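Local structure of amino acid amide racemase (Ochrobactrum anthropi, 6GIO) at residues R20-L28 and Y377-Y388. The protein binds pyridoxal-5'-phosphate and belongs to the class-III aminotransferase family of PLP-dependent enzymes. Residues are numbered along the deposited sequence; the frame is centred on the assembly and turned at random.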
ATOM      1  N   ARG C  20      -2.002  15.206  -3.229  1.00 24.06           N
ATOM      2  CA  ARG C  20      -1.880  16.313  -2.315  1.00 26.17           C
ATOM      3  C   ARG C  20      -3.139  16.575  -1.501  1.00 26.11           C
ATOM      4  O   ARG C  20      -4.232  16.523  -2.026  1.00 27.40           O
ATOM      5  CB  ARG C  20      -1.597  17.604  -3.086  1.00 25.89           C
ATOM      6  CG  ARG C  20      -0.203  17.720  -3.648  1.00 27.00           C
ATOM      7  CD  ARG C  20       0.025  19.176  -4.039  1.00 29.46           C
ATOM      8  NE  ARG C  20       1.334  19.350  -4.659  1.00 29.64           N
ATOM      9  CZ  ARG C  20       1.565  19.453  -5.967  1.00 31.06           C
ATOM     10  NH1 ARG C  20       0.577  19.450  -6.858  1.00 33.92           N
ATOM     11  NH2 ARG C  20       2.811  19.563  -6.390  1.00 32.63           N
ATOM     12  N   LEU C  21      -2.951  16.852  -0.212  1.00 28.08           N
ATOM     13  CA  LEU C  21      -3.996  17.383   0.690  1.00 28.24           C
ATOM     14  C   LEU C  21      -3.306  18.345   1.644  1.00 27.99           C
ATOM     15  O   LEU C  21      -3.113  18.079   2.837  1.00 26.46           O
ATOM     16  CB  LEU C  21      -4.687  16.271   1.488  1.00 29.77           C
ATOM     17  CG  LEU C  21      -5.863  16.759   2.358  1.00 29.98           C
ATOM     18  CD1 LEU C  21      -6.988  17.350   1.504  1.00 32.32           C
ATOM     19  CD2 LEU C  21      -6.393  15.627   3.232  1.00 29.92           C
ATOM     20  N   ARG C  22      -2.899  19.466   1.083  1.00 28.17           N
ATOM     21  CA  ARG C  22      -2.020  20.396   1.752  1.00 28.88           C
ATOM     22  C   ARG C  22      -2.801  21.479   2.497  1.00 30.03           C
ATOM     23  O   ARG C  22      -3.680  22.111   1.921  1.00 31.39           O
ATOM     24  CB  ARG C  22      -1.054  20.992   0.707  1.00 29.25           C
ATOM     25  CG  ARG C  22      -0.293  19.903  -0.083  1.00 30.63           C
ATOM     26  CD  ARG C  22       0.824  19.311   0.749  1.00 30.10           C
ATOM     27  NE  ARG C  22       1.538  18.196   0.097  1.00 30.40           N
ATOM     28  CZ  ARG C  22       2.440  18.319  -0.882  1.00 32.11           C
ATOM     29  NH1 ARG C  22       2.731  19.515  -1.413  1.00 28.68           N
ATOM     30  NH2 ARG C  22       3.061  17.230  -1.347  1.00 32.71           N
ATOM     31  N   PHE C  23      -2.456  21.706   3.767  1.00 29.36           N
ATOM     32  CA  PHE C  23      -3.167  22.688   4.581  1.00 29.46           C
ATOM     33  C   PHE C  23      -2.350  23.944   4.849  1.00 29.17           C
ATOM     34  O   PHE C  23      -2.895  24.902   5.368  1.00 28.26           O
ATOM     35  CB  PHE C  23      -3.577  22.074   5.914  1.00 28.95           C
ATOM     36  CG  PHE C  23      -4.583  20.977   5.779  1.00 28.59           C
ATOM     37  CD1 PHE C  23      -4.185  19.692   5.491  1.00 28.02           C
ATOM     38  CD2 PHE C  23      -5.930  21.232   5.939  1.00 27.93           C
ATOM     39  CE1 PHE C  23      -5.106  18.662   5.385  1.00 28.68           C
ATOM     40  CE2 PHE C  23      -6.856  20.211   5.826  1.00 27.13           C
ATOM     41  CZ  PHE C  23      -6.453  18.923   5.543  1.00 28.41           C
ATOM     42  N   SER C  24      -1.051  23.919   4.532  1.00 30.10           N
ATOM     43  CA  SER C  24      -0.146  25.034   4.820  1.00 28.24           C
ATOM     44  C   SER C  24       1.075  24.885   3.962  1.00 29.30           C
ATOM     45  O   SER C  24       1.258  23.830   3.347  1.00 29.16           O
ATOM     46  CB  SER C  24       0.258  25.088   6.312  1.00 28.79           C
ATOM     47  OG  SER C  24       1.380  24.259   6.614  1.00 27.32           O
ATOM     48  N   PRO C  25       1.934  25.928   3.910  1.00 27.48           N
ATOM     49  CA  PRO C  25       3.193  25.795   3.141  1.00 28.32           C
ATOM     50  C   PRO C  25       4.284  24.871   3.748  1.00 26.61           C
ATOM     51  O   PRO C  25       5.341  24.705   3.135  1.00 24.34           O
ATOM     52  CB  PRO C  25       3.756  27.241   3.100  1.00 27.37           C
ATOM     53  CG  PRO C  25       2.642  28.133   3.594  1.00 28.62           C
ATOM     54  CD  PRO C  25       1.769  27.271   4.492  1.00 28.31           C
ATOM     55  N   LEU C  26       4.055  24.324   4.940  1.00 27.47           N
ATOM     56  CA  LEU C  26       5.091  23.586   5.653  1.00 26.47           C
ATOM     57  C   LEU C  26       5.697  22.484   4.768  1.00 25.97           C
ATOM     58  O   LEU C  26       4.991  21.625   4.246  1.00 26.84           O
ATOM     59  CB  LEU C  26       4.522  22.977   6.927  1.00 27.91           C
ATOM     60  CG  LEU C  26       5.488  22.168   7.825  1.00 25.48           C
ATOM     61  CD1 LEU C  26       6.666  23.041   8.253  1.00 26.66           C
ATOM     62  CD2 LEU C  26       4.718  21.593   9.005  1.00 24.22           C
ATOM     63  N   SER C  27       7.007  22.563   4.611  1.00 25.72           N
ATOM     64  CA  SER C  27       7.798  21.707   3.736  1.00 28.23           C
ATOM     65  C   SER C  27       8.989  21.285   4.592  1.00 26.77           C
ATOM     66  O   SER C  27       9.665  22.140   5.182  1.00 27.96           O
ATOM     67  CB  SER C  27       8.208  22.497   2.469  1.00 29.17           C
ATOM     68  OG  SER C  27       7.022  22.947   1.822  1.00 29.00           O
ATOM     69  N   LEU C  28       9.234  19.974   4.674  1.00 26.10           N
ATOM     70  CA  LEU C  28      10.054  19.379   5.743  1.00 24.03           C
ATOM     71  C   LEU C  28      11.421  18.858   5.342  1.00 22.82           C
ATOM     72  O   LEU C  28      11.580  18.225   4.319  1.00 22.28           O
ATOM     73  CB  LEU C  28       9.289  18.221   6.427  1.00 23.74           C
ATOM     74  CG  LEU C  28       7.929  18.551   7.053  1.00 24.38           C
ATOM     75  CD1 LEU C  28       7.219  17.265   7.514  1.00 24.72           C
ATOM     76  CD2 LEU C  28       8.077  19.538   8.208  1.00 24.92           C
ATOM     77  N   TYR C 377      -3.269  28.158   8.699  1.00 28.68           N
ATOM     78  CA  TYR C 377      -2.142  28.919   8.157  1.00 30.14           C
ATOM     79  C   TYR C 377      -1.489  29.798   9.216  1.00 29.69           C
ATOM     80  O   TYR C 377      -0.257  29.872   9.344  1.00 31.41           O
ATOM     81  CB  TYR C 377      -2.603  29.793   7.013  1.00 33.94           C
ATOM     82  CG  TYR C 377      -1.498  30.633   6.474  1.00 37.02           C
ATOM     83  CD1 TYR C 377      -0.644  30.133   5.516  1.00 39.07           C
ATOM     84  CD2 TYR C 377      -1.314  31.938   6.913  1.00 40.25           C
ATOM     85  CE1 TYR C 377       0.379  30.901   5.000  1.00 41.50           C
ATOM     86  CE2 TYR C 377      -0.293  32.717   6.403  1.00 44.24           C
ATOM     87  CZ  TYR C 377       0.552  32.185   5.452  1.00 43.96           C
ATOM     88  OH  TYR C 377       1.570  32.949   4.956  1.00 49.41           O
ATOM     89  N   ARG C 378      -2.300  30.478   9.993  1.00 28.01           N
ATOM     90  CA  ARG C 378      -1.741  31.281  11.061  1.00 28.01           C
ATOM     91  C   ARG C 378      -1.110  30.409  12.147  1.00 27.87           C
ATOM     92  O   ARG C 378      -0.087  30.792  12.735  1.00 29.15           O
ATOM     93  CB  ARG C 378      -2.798  32.210  11.642  1.00 27.45           C
ATOM     94  CG  ARG C 378      -2.298  33.197  12.682  1.00 28.75           C
ATOM     95  CD  ARG C 378      -1.244  34.122  12.080  1.00 29.29           C
ATOM     96  NE  ARG C 378      -0.777  35.105  13.047  1.00 31.12           N
ATOM     97  CZ  ARG C 378       0.338  35.827  12.900  1.00 31.14           C
ATOM     98  NH1 ARG C 378       1.117  35.659  11.835  1.00 31.45           N
ATOM     99  NH2 ARG C 378       0.689  36.681  13.834  1.00 31.95           N
ATOM    100  N   GLY C 379      -1.716  29.251  12.439  1.00 25.16           N
ATOM    101  CA  GLY C 379      -1.080  28.257  13.326  1.00 24.25           C
ATOM    102  C   GLY C 379       0.344  27.897  12.894  1.00 23.28           C
ATOM    103  O   GLY C 379       1.300  27.891  13.676  1.00 24.62           O
ATOM    104  N   TYR C 380       0.456  27.561  11.638  1.00 25.01           N
ATOM    105  CA  TYR C 380       1.717  27.265  11.015  1.00 26.71           C
ATOM    106  C   TYR C 380       2.726  28.424  11.205  1.00 27.36           C
ATOM    107  O   TYR C 380       3.866  28.184  11.592  1.00 26.81           O
ATOM    108  CB  TYR C 380       1.466  26.950   9.534  1.00 25.32           C
ATOM    109  CG  TYR C 380       2.624  27.259   8.652  1.00 26.95           C
ATOM    110  CD1 TYR C 380       3.697  26.363   8.554  1.00 27.88           C
ATOM    111  CD2 TYR C 380       2.675  28.466   7.916  1.00 27.59           C
ATOM    112  CE1 TYR C 380       4.776  26.649   7.750  1.00 28.75           C
ATOM    113  CE2 TYR C 380       3.762  28.766   7.113  1.00 27.67           C
ATOM    114  CZ  TYR C 380       4.799  27.850   7.035  1.00 29.52           C
ATOM    115  OH  TYR C 380       5.879  28.092   6.238  1.00 30.69           O
ATOM    116  N   GLN C 381       2.315  29.666  10.979  1.00 28.53           N
ATOM    117  CA  GLN C 381       3.264  30.796  11.153  1.00 28.73           C
ATOM    118  C   GLN C 381       3.647  30.964  12.620  1.00 29.45           C
ATOM    119  O   GLN C 381       4.732  31.365  12.921  1.00 28.08           O
ATOM    120  CB  GLN C 381       2.653  32.097  10.679  1.00 30.10           C
ATOM    121  CG  GLN C 381       2.312  32.137   9.238  1.00 29.61           C
ATOM    122  CD  GLN C 381       1.811  33.525   8.865  1.00 33.61           C
ATOM    123  OE1 GLN C 381       0.833  34.010   9.415  1.00 34.41           O
ATOM    124  NE2 GLN C 381       2.490  34.164   7.930  1.00 32.78           N
ATOM    125  N   LEU C 382       2.736  30.642  13.525  1.00 28.11           N
ATOM    126  CA  LEU C 382       3.016  30.714  14.938  1.00 31.94           C
ATOM    127  C   LEU C 382       3.757  29.498  15.490  1.00 31.09           C
ATOM    128  O   LEU C 382       4.081  29.491  16.684  1.00 29.66           O
ATOM    129  CB  LEU C 382       1.711  30.927  15.742  1.00 34.65           C
ATOM    130  CG  LEU C 382       0.965  32.218  15.394  1.00 38.44           C
ATOM    131  CD1 LEU C 382      -0.414  32.214  16.057  1.00 40.12           C
ATOM    132  CD2 LEU C 382       1.792  33.450  15.794  1.00 39.94           C
ATOM    133  N   GLY C 383       4.014  28.480  14.651  1.00 29.11           N
ATOM    134  CA  GLY C 383       4.837  27.328  15.062  1.00 28.51           C
ATOM    135  C   GLY C 383       4.088  26.050  15.453  1.00 28.89           C
ATOM    136  O   GLY C 383       4.615  25.213  16.197  1.00 27.36           O
ATOM    137  N   ALA C 384       2.880  25.864  14.924  1.00 27.41           N
ATOM    138  CA  ALA C 384       2.148  24.596  15.113  1.00 27.02           C
ATOM    139  C   ALA C 384       1.529  24.098  13.813  1.00 26.70           C
ATOM    140  O   ALA C 384       0.973  24.894  13.021  1.00 26.21           O
ATOM    141  CB  ALA C 384       1.081  24.735  16.167  1.00 26.08           C
ATOM    142  N   ALA C 385       1.639  22.779  13.602  1.00 25.66           N
ATOM    143  CA  ALA C 385       1.091  22.117  12.428  1.00 23.35           C
ATOM    144  C   ALA C 385      -0.193  21.355  12.777  1.00 24.78           C
ATOM    145  O   ALA C 385      -0.168  20.398  13.586  1.00 22.63           O
ATOM    146  CB  ALA C 385       2.114  21.171  11.814  1.00 22.36           C
ATOM    147  N   PHE C 386      -1.309  21.746  12.157  1.00 24.32           N
ATOM    148  CA  PHE C 386      -2.550  20.964  12.341  1.00 24.19           C
ATOM    149  C   PHE C 386      -3.391  21.033  11.095  1.00 22.41           C
ATOM    150  O   PHE C 386      -2.966  21.630  10.091  1.00 19.97           O
ATOM    151  CB  PHE C 386      -3.305  21.343  13.639  1.00 25.08           C
ATOM    152  CG  PHE C 386      -3.535  22.825  13.824  1.00 27.57           C
ATOM    153  CD1 PHE C 386      -2.499  23.665  14.255  1.00 28.36           C
ATOM    154  CD2 PHE C 386      -4.797  23.379  13.625  1.00 28.82           C
ATOM    155  CE1 PHE C 386      -2.703  25.026  14.436  1.00 27.64           C
ATOM    156  CE2 PHE C 386      -5.010  24.746  13.803  1.00 30.31           C
ATOM    157  CZ  PHE C 386      -3.961  25.568  14.196  1.00 31.09           C
ATOM    158  N   THR C 387      -4.572  20.404  11.137  1.00 21.98           N
ATOM    159  CA  THR C 387      -5.405  20.247   9.930  1.00 23.00           C
ATOM    160  C   THR C 387      -6.851  20.485  10.267  1.00 25.70           C
ATOM    161  O   THR C 387      -7.171  20.757  11.408  1.00 29.02           O
ATOM    162  CB  THR C 387      -5.261  18.841   9.337  1.00 22.37           C
ATOM    163  OG1 THR C 387      -5.738  17.877  10.282  1.00 23.21           O
ATOM    164  CG2 THR C 387      -3.812  18.547   9.026  1.00 22.01           C
ATOM    165  N   TYR C 388      -7.733  20.392   9.273  1.00 27.77           N
ATOM    166  CA  TYR C 388      -9.153  20.267   9.569  1.00 27.95           C
ATOM    167  C   TYR C 388      -9.832  19.095   8.854  1.00 27.43           C
ATOM    168  O   TYR C 388      -9.383  18.612   7.814  1.00 24.21           O
ATOM    169  CB  TYR C 388      -9.907  21.542   9.247  1.00 29.88           C
ATOM    170  CG  TYR C 388      -9.772  22.013   7.827  1.00 31.33           C
ATOM    171  CD1 TYR C 388     -10.573  21.518   6.812  1.00 33.40           C
ATOM    172  CD2 TYR C 388      -8.837  22.981   7.513  1.00 34.81           C
ATOM    173  CE1 TYR C 388     -10.451  21.988   5.509  1.00 36.19           C
ATOM    174  CE2 TYR C 388      -8.708  23.455   6.237  1.00 37.24           C
ATOM    175  CZ  TYR C 388      -9.507  22.967   5.239  1.00 36.08           C
ATOM    176  OH  TYR C 388      -9.311  23.497   3.987  1.00 42.09           O
TER
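F23 sets its ring against T387 and Y388. One face is closed by T387, whose CB makes a CH-pi contact 3.9 Å from the F23 ring centroid and almost exactly on the ring normal; T387 CG2 lies near F23 CD1. The edge carrying CD2 and CE2 meets the face of Y388 in a T-shaped stack, centroids 4.9 Å apart and planes at 90°. With its CG between the backbone N and the carbonyl carbon (chi1 57°), Y388 lays its ring face against the edge of F23.

The other aromatic centre is Y380. P25 CD lies over one face, offset toward the rim and 3.6 Å from Y380 CE2, again a CH-pi contact; L26 CB touches the ring at Y380 CE1, 3.8 Å away. The edge of the Y377 ring meets P25 from another direction, Y377 CE1 to P25 CG at 3.8 Å, so the proline packs against both tyrosines. S24 OG, 3.7 Å from Y380 CD1, is engaged in its own chain: it accepts a nearly straight bond from L26 N (3.2 Å, 165°), an ST turn. Deeper in, L26 CD2 touches A385 CB.

No hydrogen bond crosses between the segments; the polar end of Y380 turns instead to E38, while R42 makes a cation-pi contact with its ring. The loop leading from helix 7-14 into strand 28-32 thus packs against the last turns of helix 369-382, through Y377 and Y380, and against strand 384-389. The T387 side chain is about 11 Å from the bound pyridoxal-5'-phosphate. Strand 384-389 pairs with 43-46 and 395-398 in a seven-stranded mixed sheet, Y388 rests back on helix 369-382, and Y82 of the second subunit packs on L26 and A385.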